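Local coordinates for O-methyltransferase (Saccharopolyspora spinosa, PDB 4CE0), which probably methylates the rhamnosyl 4'-hydroxyl of a spinosyn precursor in antibiotic biosynthesis, as a magnesium-binding, S-adenosylmethionine-dependent O-methyltransferase, at residues 82-87 with 111-116; 106-111 with 159-164; 194-199 with 221-226. All coordinates share one frame; numbering follows the deposited sequence.

Interaction 1. Residues 82-87 with 111-116. With SAH (S-adenosyl-L-homocysteine), chain B.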
loop_
_atom_site.group_PDB
_atom_site.type_symbol
_atom_site.label_atom_id
_atom_site.label_comp_id
_atom_site.label_asym_id
_atom_site.label_seq_id
_atom_site.Cartn_x
_atom_site.Cartn_y
_atom_site.Cartn_z
ATOM N N THR A 82 20.314 -10.924 -5.733
ATOM C CA THR A 82 20.713 -12.284 -5.449
ATOM C C THR A 82 20.381 -12.532 -4.012
ATOM O O THR A 82 21.128 -12.135 -3.091
ATOM C CB THR A 82 22.213 -12.586 -5.784
ATOM O OG1 THR A 82 23.112 -11.697 -5.094
ATOM C CG2 THR A 82 22.442 -12.455 -7.258
ATOM N N GLY A 83 19.251 -13.199 -3.837
ATOM C CA GLY A 83 18.671 -13.472 -2.528
ATOM C C GLY A 83 17.427 -12.609 -2.335
ATOM O O GLY A 83 17.538 -11.434 -1.951
ATOM N N VAL A 84 16.260 -13.195 -2.613
ATOM C CA VAL A 84 14.999 -12.453 -2.709
ATOM C C VAL A 84 13.938 -12.827 -1.673
ATOM O O VAL A 84 13.050 -12.021 -1.398
ATOM C CB VAL A 84 14.404 -12.562 -4.140
ATOM C CG1 VAL A 84 15.497 -12.388 -5.146
ATOM C CG2 VAL A 84 13.630 -13.903 -4.380
ATOM N N TRP A 85 14.062 -14.012 -1.064
ATOM C CA TRP A 85 13.082 -14.494 -0.083
ATOM C C TRP A 85 11.695 -14.346 -0.684
ATOM O O TRP A 85 11.414 -14.945 -1.733
ATOM C CB TRP A 85 13.219 -13.755 1.243
ATOM C CG TRP A 85 12.473 -14.320 2.396
ATOM C CD1 TRP A 85 12.443 -15.628 2.782
ATOM C CD2 TRP A 85 11.704 -13.592 3.375
ATOM N NE1 TRP A 85 11.672 -15.767 3.916
ATOM C CE2 TRP A 85 11.209 -14.540 4.298
ATOM C CE3 TRP A 85 11.374 -12.246 3.545
ATOM C CZ2 TRP A 85 10.391 -14.179 5.375
ATOM C CZ3 TRP A 85 10.545 -11.891 4.611
ATOM C CH2 TRP A 85 10.054 -12.859 5.500
ATOM N N ARG A 86 10.837 -13.542 -0.063
ATOM C CA ARG A 86 9.463 -13.427 -0.539
ATOM C C ARG A 86 9.313 -12.469 -1.720
ATOM O O ARG A 86 8.232 -12.375 -2.319
ATOM C CB ARG A 86 8.533 -13.043 0.613
ATOM C CG ARG A 86 8.296 -14.181 1.594
ATOM C CD ARG A 86 7.560 -13.721 2.815
ATOM N NE ARG A 86 7.472 -14.780 3.818
ATOM C CZ ARG A 86 7.210 -14.579 5.108
ATOM N NH1 ARG A 86 6.996 -13.354 5.578
ATOM N NH2 ARG A 86 7.170 -15.617 5.930
ATOM N N GLY A 87 10.390 -11.751 -2.034
ATOM C CA GLY A 87 10.454 -10.964 -3.261
ATOM C C GLY A 87 10.314 -9.481 -3.114
ATOM O O GLY A 87 10.421 -8.738 -4.105
ATOM N N ASP A 111 17.397 -16.421 -7.230
ATOM C CA ASP A 111 17.319 -17.150 -5.986
ATOM C C ASP A 111 17.300 -18.647 -6.249
ATOM O O ASP A 111 17.074 -19.088 -7.382
ATOM C CB ASP A 111 16.045 -16.744 -5.247
ATOM C CG ASP A 111 16.113 -17.055 -3.762
ATOM O OD1 ASP A 111 15.924 -18.236 -3.382
ATOM O OD2 ASP A 111 16.331 -16.116 -2.975
ATOM N N SER A 112 17.520 -19.440 -5.205
ATOM C CA SER A 112 17.262 -20.883 -5.309
ATOM C C SER A 112 15.756 -21.168 -5.299
ATOM O O SER A 112 15.303 -22.126 -5.906
ATOM C CB SER A 112 17.878 -21.620 -4.134
ATOM O OG SER A 112 17.238 -21.194 -2.958
ATOM N N PHE A 113 14.994 -20.327 -4.603
ATOM C CA PHE A 113 13.562 -20.552 -4.350
ATOM C C PHE A 113 13.350 -21.836 -3.532
ATOM O O PHE A 113 12.281 -22.443 -3.583
ATOM C CB PHE A 113 12.726 -20.541 -5.642
ATOM C CG PHE A 113 12.794 -19.218 -6.396
ATOM C CD1 PHE A 113 12.067 -18.104 -5.957
ATOM C CD2 PHE A 113 13.609 -19.077 -7.518
ATOM C CE1 PHE A 113 12.163 -16.891 -6.620
ATOM C CE2 PHE A 113 13.702 -17.862 -8.192
ATOM C CZ PHE A 113 12.965 -16.767 -7.745
ATOM N N GLN A 114 14.376 -22.202 -2.765
ATOM C CA GLN A 114 14.345 -23.331 -1.827
ATOM C C GLN A 114 15.056 -22.962 -0.530
ATOM O O GLN A 114 15.297 -23.819 0.309
ATOM C CB GLN A 114 15.089 -24.546 -2.389
ATOM C CG GLN A 114 14.766 -24.905 -3.811
ATOM C CD GLN A 114 15.867 -25.739 -4.445
ATOM O OE1 GLN A 114 16.345 -26.718 -3.862
ATOM N NE2 GLN A 114 16.287 -25.343 -5.638
ATOM N N GLY A 115 15.435 -21.699 -0.381
ATOM C CA GLY A 115 16.156 -21.276 0.807
ATOM C C GLY A 115 17.649 -21.485 0.660
ATOM O O GLY A 115 18.164 -21.612 -0.461
ATOM N N MET A 116 18.324 -21.522 1.804
ATOM C CA MET A 116 19.787 -21.555 1.890
ATOM C C MET A 116 20.335 -22.949 1.567
ATOM O O MET A 116 19.695 -23.942 1.878
ATOM C CB MET A 116 20.219 -21.208 3.309
ATOM C CG MET A 116 19.442 -20.065 3.951
ATOM S SD MET A 116 19.655 -18.455 3.156
ATOM C CE MET A 116 21.419 -18.191 3.295
HETATM N N SAH B . 13.720 -10.091 2.382
HETATM C CA SAH B . 15.109 -10.356 1.970
HETATM C CB SAH B . 15.442 -11.781 1.604
HETATM C CG SAH B . 16.834 -12.371 1.382
HETATM S SD SAH B . 16.847 -13.863 2.422
HETATM C C SAH B . 15.117 -9.519 0.754
HETATM O O SAH B . 16.034 -9.736 -0.021
HETATM O OXT SAH B . 14.041 -8.658 0.807
HETATM C "C5'" SAH B . 18.169 -14.855 1.642
HETATM C "C4'" SAH B . 17.783 -15.475 0.291
HETATM O "O4'" SAH B . 18.934 -15.893 -0.412
HETATM C "C3'" SAH B . 16.902 -16.724 0.393
HETATM O "O3'" SAH B . 15.727 -16.475 -0.350
HETATM C "C2'" SAH B . 17.714 -17.897 -0.171
HETATM O "O2'" SAH B . 17.008 -18.940 -0.877
HETATM C "C1'" SAH B . 18.725 -17.152 -1.048
HETATM N N9 SAH B . 20.049 -17.792 -1.238
HETATM C C8 SAH B . 21.101 -17.733 -0.349
HETATM N N7 SAH B . 22.141 -18.373 -0.901
HETATM C C5 SAH B . 21.795 -18.804 -2.134
HETATM C C6 SAH B . 22.468 -19.515 -3.130
HETATM N N6 SAH B . 23.731 -19.901 -2.968
HETATM N N1 SAH B . 21.820 -19.832 -4.300
HETATM C C2 SAH B . 20.517 -19.439 -4.527
HETATM N N3 SAH B . 19.858 -18.767 -3.523
HETATM C C4 SAH B . 20.485 -18.419 -2.365
#
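With CG anti to its backbone N (chi1 -160°), Asp111 directs its carboxylate from the end of strand 107-111 to the loop beginning at Gly83. Val84 answers with chi1 at -43°, which puts CG2 between its backbone N and carbonyl carbon; this methyl rests against CB and OD2 of Asp111. Both carboxylate oxygens are shared between protein and ligand. OD2 of Asp111 receives Val84 N on its anti lone pair at 2.9 Å, in an almost straight bond (176°), and also receives ribose O3' of S-adenosyl-L-homocysteine at 2.7 Å. OD1 of Asp111 takes ribose O2' at 2.8 Å and, again on the anti lone pair, Phe113 N, a bond that forms an Asx turn. Four donors thus fix the rotation of the group. Phe113 turns back beneath it: CB of Asp111 sits over the centre of the ring, 3.8 Å above its plane, while Val84 CG2 approaches Phe113 CE1 obliquely at 4.0 Å. Gly83, without a side chain, brings its CA to 3.2 Å from ribose O4' of the ligand. The next residues of the second loop reach the adenine: Ser112 N bonds to ligand N3 at 3.0 Å, and Met116 CE packs near C8. Ser112 OG accepts from Gln114 N, an ST turn, and donates to Gly115 O, so one hydroxyl joins Gln114 and Gly115 within the loop. Trp85 N adds a weak bond to O3'. A buried acid at the end of the second strand of a Rossmann-like sheet, gripping both ribose hydroxyls, is characteristic of class I methyltransferases. Its four donors, two from the backbone and two from the ribose, would probably keep Asp111 ionised despite its burial, and tie recognition of the diol to the shape of both loops.

Interaction 2. Residues 106-111 with 159-164. With SAH (S-adenosyl-L-homocysteine), chain B.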
loop_
_atom_site.group_PDB
_atom_site.type_symbol
_atom_site.label_atom_id
_atom_site.label_comp_id
_atom_site.label_asym_id
_atom_site.label_seq_id
_atom_site.Cartn_x
_atom_site.Cartn_y
_atom_site.Cartn_z
ATOM N N THR A 106 14.980 -4.281 -16.866
ATOM C CA THR A 106 14.484 -5.532 -16.318
ATOM C C THR A 106 14.962 -5.698 -14.881
ATOM O O THR A 106 16.034 -5.246 -14.533
ATOM C CB THR A 106 14.963 -6.732 -17.191
ATOM O OG1 THR A 106 14.197 -6.745 -18.396
ATOM C CG2 THR A 106 14.788 -8.100 -16.474
ATOM N N VAL A 107 14.142 -6.363 -14.076
ATOM C CA VAL A 107 14.471 -6.707 -12.690
ATOM C C VAL A 107 14.640 -8.208 -12.661
ATOM O O VAL A 107 13.685 -8.951 -12.962
ATOM C CB VAL A 107 13.351 -6.257 -11.690
ATOM C CG1 VAL A 107 13.675 -6.700 -10.237
ATOM C CG2 VAL A 107 13.162 -4.741 -11.763
ATOM N N TRP A 108 15.864 -8.643 -12.368
ATOM C CA TRP A 108 16.196 -10.050 -12.255
ATOM C C TRP A 108 16.051 -10.531 -10.834
ATOM O O TRP A 108 16.662 -10.005 -9.897
ATOM C CB TRP A 108 17.620 -10.326 -12.751
ATOM C CG TRP A 108 17.772 -10.046 -14.203
ATOM C CD1 TRP A 108 18.059 -8.840 -14.807
ATOM C CD2 TRP A 108 17.632 -11.000 -15.242
ATOM N NE1 TRP A 108 18.101 -9.008 -16.183
ATOM C CE2 TRP A 108 17.823 -10.325 -16.468
ATOM C CE3 TRP A 108 17.330 -12.370 -15.262
ATOM C CZ2 TRP A 108 17.766 -10.987 -17.698
ATOM C CZ3 TRP A 108 17.258 -13.015 -16.485
ATOM C CH2 TRP A 108 17.469 -12.319 -17.682
ATOM N N VAL A 109 15.242 -11.561 -10.686
ATOM C CA VAL A 109 14.890 -12.060 -9.376
ATOM C C VAL A 109 15.598 -13.379 -9.262
ATOM O O VAL A 109 15.139 -14.393 -9.823
ATOM C CB VAL A 109 13.373 -12.241 -9.255
ATOM C CG1 VAL A 109 12.987 -12.824 -7.878
ATOM C CG2 VAL A 109 12.683 -10.928 -9.519
ATOM N N VAL A 110 16.728 -13.356 -8.551
ATOM C CA VAL A 110 17.673 -14.462 -8.589
ATOM C C VAL A 110 17.776 -15.156 -7.247
ATOM O O VAL A 110 18.243 -14.581 -6.254
ATOM C CB VAL A 110 19.105 -14.006 -8.978
ATOM C CG1 VAL A 110 19.941 -15.204 -9.331
ATOM C CG2 VAL A 110 19.114 -12.966 -10.094
ATOM N N ASP A 111 17.397 -16.421 -7.230
ATOM C CA ASP A 111 17.319 -17.150 -5.986
ATOM C C ASP A 111 17.300 -18.647 -6.249
ATOM O O ASP A 111 17.074 -19.088 -7.382
ATOM C CB ASP A 111 16.045 -16.744 -5.247
ATOM C CG ASP A 111 16.113 -17.055 -3.762
ATOM O OD1 ASP A 111 15.924 -18.236 -3.382
ATOM O OD2 ASP A 111 16.331 -16.116 -2.975
ATOM N N GLN A 159 8.788 -7.000 -17.423
ATOM C CA GLN A 159 10.002 -6.388 -16.897
ATOM C C GLN A 159 10.567 -7.098 -15.674
ATOM O O GLN A 159 11.497 -6.604 -15.045
ATOM C CB GLN A 159 9.735 -4.925 -16.559
ATOM C CG GLN A 159 9.577 -4.026 -17.774
ATOM C CD GLN A 159 9.396 -2.569 -17.376
ATOM O OE1 GLN A 159 8.272 -2.049 -17.344
ATOM N NE2 GLN A 159 10.489 -1.916 -17.039
ATOM N N VAL A 160 9.981 -8.231 -15.312
ATOM C CA VAL A 160 10.474 -9.044 -14.202
ATOM C C VAL A 160 10.833 -10.441 -14.735
ATOM O O VAL A 160 9.984 -11.111 -15.367
ATOM C CB VAL A 160 9.418 -9.234 -13.109
ATOM C CG1 VAL A 160 10.035 -9.959 -11.909
ATOM C CG2 VAL A 160 8.816 -7.866 -12.685
ATOM N N ARG A 161 12.066 -10.880 -14.468
ATOM C CA ARG A 161 12.538 -12.221 -14.855
ATOM C C ARG A 161 13.140 -12.961 -13.671
ATOM O O ARG A 161 13.772 -12.376 -12.770
ATOM C CB ARG A 161 13.550 -12.124 -15.987
ATOM C CG ARG A 161 12.939 -11.511 -17.248
ATOM C CD ARG A 161 13.904 -11.508 -18.434
ATOM N NE ARG A 161 14.260 -12.871 -18.862
ATOM C CZ ARG A 161 14.875 -13.169 -20.012
ATOM N NH1 ARG A 161 15.198 -12.213 -20.877
ATOM N NH2 ARG A 161 15.184 -14.424 -20.295
ATOM N N PHE A 162 12.879 -14.255 -13.639
ATOM C CA PHE A 162 13.306 -15.070 -12.522
ATOM C C PHE A 162 14.427 -15.965 -12.966
ATOM O O PHE A 162 14.388 -16.497 -14.058
ATOM C CB PHE A 162 12.130 -15.870 -11.981
ATOM C CG PHE A 162 10.963 -15.005 -11.569
ATOM C CD1 PHE A 162 9.977 -14.655 -12.492
ATOM C CD2 PHE A 162 10.844 -14.544 -10.256
ATOM C CE1 PHE A 162 8.891 -13.859 -12.122
ATOM C CE2 PHE A 162 9.740 -13.726 -9.869
ATOM C CZ PHE A 162 8.778 -13.392 -10.796
ATOM N N LEU A 163 15.454 -16.090 -12.127
ATOM C CA LEU A 163 16.568 -16.986 -12.408
ATOM C C LEU A 163 16.679 -17.975 -11.263
ATOM O O LEU A 163 17.367 -17.688 -10.266
ATOM C CB LEU A 163 17.848 -16.184 -12.571
ATOM C CG LEU A 163 19.115 -16.873 -13.066
ATOM C CD1 LEU A 163 18.889 -17.640 -14.363
ATOM C CD2 LEU A 163 20.212 -15.793 -13.239
ATOM N N PRO A 164 16.003 -19.140 -11.392
ATOM C CA PRO A 164 15.934 -20.130 -10.308
ATOM C C PRO A 164 17.128 -21.087 -10.322
ATOM O O PRO A 164 17.451 -21.629 -11.375
ATOM C CB PRO A 164 14.636 -20.883 -10.630
ATOM C CG PRO A 164 14.588 -20.889 -12.116
ATOM C CD PRO A 164 15.101 -19.511 -12.508
HETATM N N SAH B . 13.720 -10.091 2.382
HETATM C CA SAH B . 15.109 -10.356 1.970
HETATM C CB SAH B . 15.442 -11.781 1.604
HETATM C CG SAH B . 16.834 -12.371 1.382
HETATM S SD SAH B . 16.847 -13.863 2.422
HETATM C C SAH B . 15.117 -9.519 0.754
HETATM O O SAH B . 16.034 -9.736 -0.021
HETATM O OXT SAH B . 14.041 -8.658 0.807
HETATM C "C5'" SAH B . 18.169 -14.855 1.642
HETATM C "C4'" SAH B . 17.783 -15.475 0.291
HETATM O "O4'" SAH B . 18.934 -15.893 -0.412
HETATM C "C3'" SAH B . 16.902 -16.724 0.393
HETATM O "O3'" SAH B . 15.727 -16.475 -0.350
HETATM C "C2'" SAH B . 17.714 -17.897 -0.171
HETATM O "O2'" SAH B . 17.008 -18.940 -0.877
HETATM C "C1'" SAH B . 18.725 -17.152 -1.048
HETATM N N9 SAH B . 20.049 -17.792 -1.238
HETATM C C8 SAH B . 21.101 -17.733 -0.349
HETATM N N7 SAH B . 22.141 -18.373 -0.901
HETATM C C5 SAH B . 21.795 -18.804 -2.134
HETATM C C6 SAH B . 22.468 -19.515 -3.130
HETATM N N6 SAH B . 23.731 -19.901 -2.968
HETATM N N1 SAH B . 21.820 -19.832 -4.300
HETATM C C2 SAH B . 20.517 -19.439 -4.527
HETATM N N3 SAH B . 19.858 -18.767 -3.523
HETATM C C4 SAH B . 20.485 -18.419 -2.365
#
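Val107 to Asp111 and Val160 to Pro164 run as adjacent parallel strands, their axes 4.6 Å apart at closest approach and 21° apart in direction. The hydrogen bonds alternate in the parallel manner: Val107 N to Gln159 O, Arg161 N to Val107 O, Val109 N to Arg161 O, Leu163 N to Val109 O, and a longer one from Asp111 N to Leu163 O at 3.3 Å. Paired side chains lie beside each other on either face. On one, Arg161 lies alongside Trp108, pointing the same way. CB of Arg161 stands 4.0 Å from the centroid of the six-membered ring of Trp108, over its face, in a CH-pi contact. The bend at chi3 (64°) swings NE of Arg161 back over the indole, 3.5 Å from Trp108 CH2. The guanidinium and indole planes are inclined by 30°, and CH2 lies over the guanidinium face, toward its rim. Thr106 CG2 reaches the same indole face, 3.4 Å above the plane, and meets Arg161 CG. Further along, Val110 CG1 packs on Leu163 CD2 at 4.0 Å. On the other face the contacts are apolar: Val109 CB and CG1 both touch Phe162 CD2 at 3.6 Å, and Val109 CG2 meets Val160 CG1 at 3.7 Å. The indole nitrogen of Trp108 is satisfied by Asp78 OD2. Strand 160-164 is the outermost of the sheet within the chain, while strand 107-111 bonds on its other side to strand 78-82. Helices 88-100 and 143-152 cover the face of Val107, Val109, Val160 and Phe162; on the opposite face, Val110 and Leu163 meet helix 167-170, completing an alpha-beta-alpha, Rossmann-like layering at this end of the sheet.

Interaction 3. Residues 194-199 with 221-226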
loop_
_atom_site.group_PDB
_atom_site.type_symbol
_atom_site.label_atom_id
_atom_site.label_comp_id
_atom_site.label_asym_id
_atom_site.label_seq_id
_atom_site.Cartn_x
_atom_site.Cartn_y
_atom_site.Cartn_z
ATOM N N ASP A 194 29.978 -15.790 -5.042
ATOM C CA ASP A 194 29.470 -16.246 -6.348
ATOM C C ASP A 194 28.716 -15.146 -7.082
ATOM O O ASP A 194 28.793 -15.041 -8.309
ATOM C CB ASP A 194 28.559 -17.467 -6.181
ATOM C CG ASP A 194 29.334 -18.729 -5.848
ATOM O OD1 ASP A 194 30.520 -18.823 -6.258
ATOM O OD2 ASP A 194 28.761 -19.616 -5.172
ATOM N N SER A 195 27.977 -14.334 -6.328
ATOM C CA SER A 195 27.267 -13.228 -6.903
ATOM C C SER A 195 28.236 -12.147 -7.386
ATOM O O SER A 195 28.110 -11.634 -8.490
ATOM C CB SER A 195 26.238 -12.670 -5.882
ATOM O OG SER A 195 25.556 -11.560 -6.442
ATOM N N LEU A 196 29.202 -11.784 -6.554
ATOM C CA LEU A 196 30.157 -10.744 -6.932
ATOM C C LEU A 196 30.997 -11.193 -8.104
ATOM O O LEU A 196 31.111 -10.465 -9.087
ATOM C CB LEU A 196 31.085 -10.348 -5.757
ATOM C CG LEU A 196 30.421 -9.510 -4.666
ATOM C CD1 LEU A 196 31.364 -9.379 -3.490
ATOM C CD2 LEU A 196 30.036 -8.144 -5.201
ATOM N N ARG A 197 31.592 -12.375 -8.002
ATOM C CA ARG A 197 32.460 -12.879 -9.090
ATOM C C ARG A 197 31.759 -12.877 -10.453
ATOM O O ARG A 197 32.343 -12.502 -11.463
ATOM C CB ARG A 197 32.925 -14.300 -8.817
ATOM C CG ARG A 197 33.975 -14.401 -7.737
ATOM C CD ARG A 197 34.704 -15.763 -7.714
ATOM N NE ARG A 197 35.528 -15.839 -6.514
ATOM C CZ ARG A 197 36.638 -15.127 -6.329
ATOM N NH1 ARG A 197 37.091 -14.317 -7.289
ATOM N NH2 ARG A 197 37.303 -15.227 -5.189
ATOM N N ASN A 198 30.501 -13.296 -10.482
ATOM C CA ASN A 198 29.788 -13.420 -11.735
ATOM C C ASN A 198 29.057 -12.163 -12.210
ATOM O O ASN A 198 28.898 -11.982 -13.421
ATOM C CB ASN A 198 28.827 -14.618 -11.672
ATOM C CG ASN A 198 29.579 -15.958 -11.458
ATOM O OD1 ASN A 198 30.264 -16.413 -12.349
ATOM N ND2 ASN A 198 29.431 -16.571 -10.289
ATOM N N LEU A 199 28.600 -11.300 -11.293
ATOM C CA LEU A 199 27.746 -10.181 -11.713
ATOM C C LEU A 199 28.403 -8.815 -11.614
ATOM O O LEU A 199 28.052 -7.904 -12.361
ATOM C CB LEU A 199 26.413 -10.194 -10.950
ATOM C CG LEU A 199 25.565 -11.458 -11.093
ATOM C CD1 LEU A 199 24.275 -11.312 -10.253
ATOM C CD2 LEU A 199 25.227 -11.755 -12.562
ATOM N N ASP A 221 33.674 -10.794 4.843
ATOM C CA ASP A 221 34.867 -11.460 4.368
ATOM C C ASP A 221 34.868 -11.694 2.859
ATOM O O ASP A 221 35.892 -11.509 2.213
ATOM C CB ASP A 221 35.076 -12.744 5.169
ATOM C CG ASP A 221 35.574 -12.461 6.614
ATOM O OD1 ASP A 221 35.647 -11.272 7.033
ATOM O OD2 ASP A 221 35.890 -13.428 7.340
ATOM N N ALA A 222 33.725 -12.060 2.277
ATOM C CA ALA A 222 33.664 -12.184 0.835
ATOM C C ALA A 222 33.879 -10.843 0.141
ATOM O O ALA A 222 34.576 -10.767 -0.863
ATOM C CB ALA A 222 32.346 -12.821 0.380
ATOM N N VAL A 223 33.251 -9.794 0.663
ATOM C CA VAL A 223 33.285 -8.484 0.030
ATOM C C VAL A 223 34.703 -7.918 0.058
ATOM O O VAL A 223 35.227 -7.444 -0.947
ATOM C CB VAL A 223 32.323 -7.503 0.748
ATOM C CG1 VAL A 223 32.466 -6.114 0.172
ATOM C CG2 VAL A 223 30.840 -8.002 0.684
ATOM N N LYS A 224 35.326 -7.958 1.227
ATOM C CA LYS A 224 36.710 -7.543 1.327
ATOM C C LYS A 224 37.618 -8.481 0.485
ATOM O O LYS A 224 38.489 -8.013 -0.261
ATOM C CB LYS A 224 37.121 -7.467 2.806
ATOM C CG LYS A 224 36.399 -6.327 3.546
ATOM C CD LYS A 224 36.529 -6.385 5.065
ATOM C CE LYS A 224 37.978 -6.286 5.504
ATOM N NZ LYS A 224 38.405 -4.895 5.848
ATOM N N GLY A 225 37.397 -9.789 0.554
ATOM C CA GLY A 225 38.236 -10.710 -0.203
ATOM C C GLY A 225 38.078 -10.468 -1.695
ATOM O O GLY A 225 39.045 -10.449 -2.443
ATOM N N PHE A 226 36.848 -10.254 -2.139
ATOM C CA PHE A 226 36.616 -9.957 -3.547
ATOM C C PHE A 226 37.220 -8.598 -3.931
ATOM O O PHE A 226 37.885 -8.480 -4.952
ATOM C CB PHE A 226 35.116 -10.010 -3.900
ATOM C CG PHE A 226 34.829 -9.613 -5.313
ATOM C CD1 PHE A 226 35.121 -10.473 -6.361
ATOM C CD2 PHE A 226 34.323 -8.359 -5.605
ATOM C CE1 PHE A 226 34.894 -10.090 -7.670
ATOM C CE2 PHE A 226 34.077 -7.982 -6.910
ATOM C CZ PHE A 226 34.359 -8.848 -7.939
#
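The ring of Phe226 carries Leu196 on one face: CB of Leu196 lies over its centre, 3.7 Å above the plane and only 11° off the ring normal, a CH-pi contact. Arg197 approaches the same ring obliquely, its CA 4.0 Å from Phe226 CE1, and its CG lies 4.3 Å from Phe226 CD1. The ring reaches across because CG of Phe226 is anti to its backbone N (chi1 176°), which carries it off helix 219-230 toward helix 189-199. Leu196 reaches back with its far branch: CD1 lies 3.8 Å from both CB and CD2 of Phe226, so the two side chains cross obliquely, CD1 lying beside the base of the ring. The same CD1 extends past the ring to Val223, 4.1 Å from its CA and 4.4 Å from its CG2. Here the two helix axes are 10.3 Å apart at closest approach and their directions differ by 33°, and the side chains of Leu196 and Phe226 meet in the space between them. Met193, from the same helix as Leu196, also touches Phe226 and Ala222, while Ile232 meets Phe226 from the loop after helix 219-230. Leu196 also packs on Leu184 of strand 179-184, linking the helix pair to the sheet. At the solvent-exposed margin, Arg197 NH1 forms a salt bridge to Glu229, one turn beyond Phe226 on the partner helix. No hydrogen bond joins the two segments. Dispersion and CH-pi contacts therefore hold the buried part of this interface, and the charged pair flanks it, joining the helix whose first turn carries the ligand-binding Ser191 to the one that follows the magnesium ligands Asp212 and Asp213.

All three interactions lie in one Rossmann-like domain built on a seven-stranded mixed sheet. Interactions 1 and 2 have centres about 11 Å apart, share Asp111 and alternate along the chain: the loop after strand 78-82 meets the end of strand 107-111, which pairs in turn with strand 160-164. A backbone bond from Gly83 N to Val110 O and packing of Val84 on Val109 join them beside the bound ligand. Interaction 3 follows later in sequence, its centre about 18 Å from that of interaction 1 and 20 Å from that of interaction 2. It links two helices, and Ser195 OG lies 2.8 Å from Thr82 OG1, so helix 189-199 touches strand 78-82 just before the ligand loop.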